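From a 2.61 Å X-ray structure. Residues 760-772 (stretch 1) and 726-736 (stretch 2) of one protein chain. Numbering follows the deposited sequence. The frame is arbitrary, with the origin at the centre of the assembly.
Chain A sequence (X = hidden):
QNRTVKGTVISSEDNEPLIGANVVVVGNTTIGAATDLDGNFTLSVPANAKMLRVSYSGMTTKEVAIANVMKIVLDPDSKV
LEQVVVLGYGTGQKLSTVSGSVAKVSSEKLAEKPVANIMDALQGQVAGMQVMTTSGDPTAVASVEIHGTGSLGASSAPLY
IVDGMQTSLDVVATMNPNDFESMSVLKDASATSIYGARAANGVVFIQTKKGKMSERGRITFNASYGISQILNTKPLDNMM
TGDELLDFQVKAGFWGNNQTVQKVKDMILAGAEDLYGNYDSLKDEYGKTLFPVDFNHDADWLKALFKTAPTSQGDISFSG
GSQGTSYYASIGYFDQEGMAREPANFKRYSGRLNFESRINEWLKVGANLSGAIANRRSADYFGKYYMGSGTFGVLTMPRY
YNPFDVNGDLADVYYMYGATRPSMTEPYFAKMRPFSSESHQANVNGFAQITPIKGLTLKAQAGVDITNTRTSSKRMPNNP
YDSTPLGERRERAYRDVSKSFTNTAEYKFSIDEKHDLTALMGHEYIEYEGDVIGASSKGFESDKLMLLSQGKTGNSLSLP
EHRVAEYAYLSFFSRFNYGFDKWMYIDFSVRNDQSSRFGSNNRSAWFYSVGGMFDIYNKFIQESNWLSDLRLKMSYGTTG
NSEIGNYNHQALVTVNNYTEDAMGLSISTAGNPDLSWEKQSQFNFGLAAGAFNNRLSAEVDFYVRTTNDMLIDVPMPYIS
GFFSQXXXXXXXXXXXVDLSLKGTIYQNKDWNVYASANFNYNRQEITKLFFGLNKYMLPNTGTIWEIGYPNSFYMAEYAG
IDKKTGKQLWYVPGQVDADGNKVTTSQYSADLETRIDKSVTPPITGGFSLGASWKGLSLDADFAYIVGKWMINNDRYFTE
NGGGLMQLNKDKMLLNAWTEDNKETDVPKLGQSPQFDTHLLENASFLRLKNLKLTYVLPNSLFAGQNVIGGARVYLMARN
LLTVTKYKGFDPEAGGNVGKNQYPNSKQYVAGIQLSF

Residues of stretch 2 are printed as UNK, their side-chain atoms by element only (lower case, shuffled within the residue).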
# COMPACT_ATOMS: atom_id res chain seq x y z
N ASN A 760 25.26 -36.77 19.91
CA ASN A 760 26.26 -35.73 20.12
C ASN A 760 26.17 -35.20 21.54
O ASN A 760 25.07 -34.93 22.03
CB ASN A 760 26.10 -34.56 19.14
CG ASN A 760 26.83 -33.28 19.61
OD1 ASN A 760 26.25 -32.43 20.28
ND2 ASN A 760 28.10 -33.16 19.24
N TYR A 761 27.32 -35.05 22.19
CA TYR A 761 27.44 -34.25 23.39
C TYR A 761 28.13 -32.93 23.06
O TYR A 761 29.00 -32.87 22.18
CB TYR A 761 28.24 -34.98 24.47
CG TYR A 761 28.43 -34.14 25.72
CD1 TYR A 761 27.38 -33.95 26.61
CD2 TYR A 761 29.65 -33.53 26.00
CE1 TYR A 761 27.54 -33.19 27.74
CE2 TYR A 761 29.81 -32.75 27.14
CZ TYR A 761 28.75 -32.59 28.01
OH TYR A 761 28.88 -31.82 29.15
N ASN A 762 27.75 -31.85 23.75
CA ASN A 762 28.40 -30.57 23.51
C ASN A 762 28.49 -29.74 24.78
O ASN A 762 27.46 -29.43 25.38
CB ASN A 762 27.69 -29.79 22.43
CG ASN A 762 28.44 -28.54 22.07
OD1 ASN A 762 29.33 -28.58 21.22
ND2 ASN A 762 28.14 -27.44 22.75
N ARG A 763 29.70 -29.33 25.13
CA ARG A 763 29.95 -28.47 26.29
C ARG A 763 30.26 -27.06 25.81
O ARG A 763 31.24 -26.85 25.10
CB ARG A 763 31.09 -29.01 27.15
CG ARG A 763 31.24 -28.33 28.53
CD ARG A 763 29.91 -28.27 29.27
NE ARG A 763 29.98 -28.00 30.71
CZ ARG A 763 30.63 -26.97 31.25
NH1 ARG A 763 31.31 -26.12 30.47
NH2 ARG A 763 30.60 -26.78 32.56
N GLN A 764 29.41 -26.12 26.21
CA GLN A 764 29.56 -24.70 25.92
C GLN A 764 30.39 -24.03 27.02
O GLN A 764 30.40 -24.47 28.17
CB GLN A 764 28.18 -24.04 25.84
CG GLN A 764 28.10 -22.79 25.02
CD GLN A 764 26.93 -21.91 25.43
OE1 GLN A 764 27.01 -21.18 26.43
NE2 GLN A 764 25.83 -21.98 24.67
N GLU A 765 31.11 -22.97 26.64
CA GLU A 765 31.87 -22.21 27.63
C GLU A 765 32.06 -20.80 27.08
O GLU A 765 32.92 -20.57 26.22
CB GLU A 765 33.22 -22.86 27.94
CG GLU A 765 33.98 -22.13 29.09
CD GLU A 765 35.43 -22.60 29.31
OE1 GLU A 765 35.76 -23.76 29.00
OE2 GLU A 765 36.24 -21.79 29.81
N ILE A 766 31.24 -19.87 27.58
CA ILE A 766 31.59 -18.46 27.49
C ILE A 766 33.01 -18.29 28.00
O ILE A 766 33.40 -18.94 28.97
CB ILE A 766 30.60 -17.61 28.31
CG1 ILE A 766 29.16 -17.91 27.85
CG2 ILE A 766 30.96 -16.13 28.22
CD1 ILE A 766 28.11 -17.46 28.81
N THR A 767 33.80 -17.46 27.34
CA THR A 767 35.15 -17.21 27.83
C THR A 767 35.46 -15.73 28.04
O THR A 767 36.46 -15.40 28.70
CB THR A 767 36.20 -17.84 26.90
OG1 THR A 767 35.93 -17.51 25.54
CG2 THR A 767 36.17 -19.35 27.02
N LYS A 768 34.63 -14.82 27.54
CA LYS A 768 34.84 -13.39 27.69
C LYS A 768 33.52 -12.71 27.38
O LYS A 768 32.78 -13.17 26.50
CB LYS A 768 35.95 -12.87 26.76
CG LYS A 768 36.44 -11.47 27.08
CD LYS A 768 37.45 -10.92 26.04
CE LYS A 768 38.63 -11.84 25.83
NZ LYS A 768 38.48 -12.62 24.57
N LEU A 769 33.25 -11.61 28.08
CA LEU A 769 31.96 -10.93 27.93
C LEU A 769 32.22 -9.50 27.50
O LEU A 769 32.87 -9.29 26.48
CB LEU A 769 31.13 -11.06 29.18
CG LEU A 769 30.58 -12.46 29.41
CD1 LEU A 769 30.10 -12.65 30.85
CD2 LEU A 769 29.49 -12.71 28.40
N PHE A 770 31.67 -8.52 28.20
CA PHE A 770 31.76 -7.12 27.81
C PHE A 770 32.03 -6.29 29.06
O PHE A 770 31.69 -6.70 30.18
CB PHE A 770 30.46 -6.66 27.12
CG PHE A 770 29.19 -7.30 27.65
CD1 PHE A 770 28.80 -8.56 27.23
CD2 PHE A 770 28.36 -6.61 28.53
CE1 PHE A 770 27.63 -9.15 27.69
CE2 PHE A 770 27.19 -7.19 28.99
CZ PHE A 770 26.82 -8.46 28.57
N PHE A 771 32.66 -5.13 28.87
CA PHE A 771 32.89 -4.16 29.94
C PHE A 771 33.78 -4.71 31.05
O PHE A 771 33.72 -4.22 32.19
CB PHE A 771 31.56 -3.67 30.54
CG PHE A 771 30.54 -3.23 29.51
CD1 PHE A 771 30.95 -2.71 28.28
CD2 PHE A 771 29.18 -3.33 29.76
CE1 PHE A 771 30.02 -2.30 27.32
CE2 PHE A 771 28.25 -2.92 28.81
CZ PHE A 771 28.67 -2.41 27.58
N GLY A 772 34.59 -5.71 30.75
CA GLY A 772 35.33 -6.35 31.83
C GLY A 772 34.51 -7.23 32.74
O GLY A 772 35.02 -7.68 33.77
N UNK A 726 25.15 -3.57 18.81
CA UNK A 726 26.07 -4.64 18.46
C UNK A 726 27.52 -4.18 18.62
O UNK A 726 27.86 -3.02 18.40
c UNK A 726 24.74 -8.72 17.36
c UNK A 726 24.98 -6.36 16.95
c UNK A 726 25.47 -7.56 17.44
c UNK A 726 23.72 -6.35 16.37
c UNK A 726 25.80 -5.10 17.03
c UNK A 726 23.48 -8.69 16.78
c UNK A 726 22.97 -7.52 16.28
o UNK A 726 22.75 -9.84 16.69
N UNK A 727 28.38 -5.12 19.05
CA UNK A 727 29.80 -4.89 19.26
C UNK A 727 30.54 -6.22 19.08
O UNK A 727 29.99 -7.29 19.35
c UNK A 727 29.58 -2.34 22.19
o UNK A 727 29.47 -3.15 23.10
n UNK A 727 29.41 -1.05 22.38
c UNK A 727 29.92 -2.80 20.78
c UNK A 727 30.08 -4.32 20.66
N UNK A 728 31.78 -6.14 18.61
CA UNK A 728 32.66 -7.31 18.57
C UNK A 728 33.30 -7.43 19.94
O UNK A 728 34.21 -6.67 20.29
n UNK A 728 32.74 -8.18 15.49
c UNK A 728 33.69 -7.17 17.46
c UNK A 728 33.06 -7.04 16.10
o UNK A 728 32.84 -5.93 15.62
N UNK A 729 32.82 -8.37 20.73
CA UNK A 729 33.04 -8.31 22.16
C UNK A 729 32.88 -9.70 22.79
O UNK A 729 31.95 -10.45 22.46
c UNK A 729 32.71 -5.88 22.71
c UNK A 729 31.79 -7.63 24.21
c UNK A 729 32.09 -7.28 22.79
N UNK A 730 33.81 -10.08 23.66
CA UNK A 730 33.72 -11.35 24.32
C UNK A 730 34.08 -12.52 23.43
O UNK A 730 34.54 -12.37 22.30
N UNK A 731 33.89 -13.72 23.98
CA UNK A 731 34.18 -14.94 23.22
C UNK A 731 33.60 -16.15 23.93
O UNK A 731 33.41 -16.15 25.15
c UNK A 731 35.69 -15.12 23.01
o UNK A 731 36.37 -15.08 24.24
N UNK A 732 33.31 -17.17 23.14
CA UNK A 732 32.76 -18.45 23.58
C UNK A 732 33.66 -19.56 23.08
O UNK A 732 34.74 -19.33 22.53
c UNK A 732 30.27 -17.81 23.56
c UNK A 732 28.42 -19.79 23.13
s UNK A 732 28.83 -18.14 22.52
c UNK A 732 31.35 -18.70 23.05
N UNK A 733 33.16 -20.78 23.21
CA UNK A 733 33.87 -22.01 22.90
C UNK A 733 32.87 -23.15 22.97
O UNK A 733 31.98 -23.14 23.83
c UNK A 733 36.08 -23.25 23.47
c UNK A 733 35.04 -22.22 23.88
n UNK A 733 39.08 -24.91 24.96
c UNK A 733 38.36 -23.70 24.46
c UNK A 733 36.87 -23.74 24.71
N UNK A 734 33.00 -24.11 22.06
CA UNK A 734 32.08 -25.23 21.98
C UNK A 734 32.90 -26.49 21.75
O UNK A 734 33.61 -26.59 20.75
c UNK A 734 29.79 -24.38 21.37
o UNK A 734 29.00 -25.00 22.08
c UNK A 734 31.06 -25.03 20.87
n UNK A 734 29.60 -23.12 21.03
N UNK A 735 32.81 -27.44 22.68
CA UNK A 735 33.60 -28.66 22.61
C UNK A 735 32.67 -29.84 22.77
O UNK A 735 31.83 -29.85 23.67
c UNK A 735 34.69 -28.64 23.67
c UNK A 735 35.58 -29.89 23.60
o UNK A 735 35.48 -27.46 23.48
N UNK A 736 32.80 -30.82 21.88
CA UNK A 736 31.81 -31.88 21.83
C UNK A 736 32.26 -33.04 20.98
O UNK A 736 33.35 -33.05 20.41
O HOH W 1 26.30 -24.22 22.90

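Position 726 carries one carbon leading to a six-carbon ring that bears a single oxygen, and it reaches nothing on stretch 1; the phenol identifies Y726. Position 727 has three carbons, the third holding one oxygen and one nitrogen, the pattern of glutamine. Q727 points toward stretch 1, where its OE1 lies 4.3 Å from F771 CE1. At 728 the amide sits on the second carbon, one methylene shorter, and stays out of reach: N728.

Position 729 has three carbons, with two branches on CB and no polar atom, hence V729. Its CG1 packs 3.3 Å from F770 CB and also lies 3.0 Å from L769 O. Position 730 has no side-chain atoms and is G730. A CB placed there would stand 2.4 Å from K768 O and 2.8 Å from L769 O, both clashes, and the positive phi of 75° also favours glycine.

Position 731 shows one carbon and one oxygen, a serine. S731 OG is 2.8 Å from T767 OG1, a hydrogen bond in which either hydroxyl could donate, and accepts from K768 NZ at 3.3 Å. Position 732 is an unbranched chain of two carbons, a sulfur and a final carbon, which is M732. Its CA-to-CB bond points away from stretch 1 overall, though CB still touches it, and the chain end comes nearer, bringing CE to 3.5 Å from Q764 CD. Position 733 has four carbons in a row ending in nitrogen: K733, whose CB lies 4.4 Å from T767 CG2 while its end leads away.

Position 734 again has two carbons with an oxygen and a nitrogen on the second. N734 OD1 accepts from N762 ND2 at 2.7 Å and, at 2.9 Å, from a water that in turn accepts from Q764 NE2. Position 735 has a CB carrying one oxygen and one carbon, T735, on the same sheet face as R763. Position 736 is bare: G736, whose CA comes 3.0 Å from Y761 O. A CB would meet that oxygen at 2.3 Å.

The contact rests on antiparallel backbone pairing. R763 N donates to T735 O at 2.6 Å and T735 N to R763 O at 2.9 Å, while E765 N reaches K733 O at 2.9 Å. The register then shifts by one residue, and a separate bridge joins K768 to S731: S731 N donates to K768 O at 2.8 Å, and S731 O receives T767 N at 2.6 Å and K768 N at 3.0 Å. Side-chain hydrogen bonds reinforce both regions, and the two glycines permit close backbone approach.

Stretch 2 726-736: YQNVGSMKNTG
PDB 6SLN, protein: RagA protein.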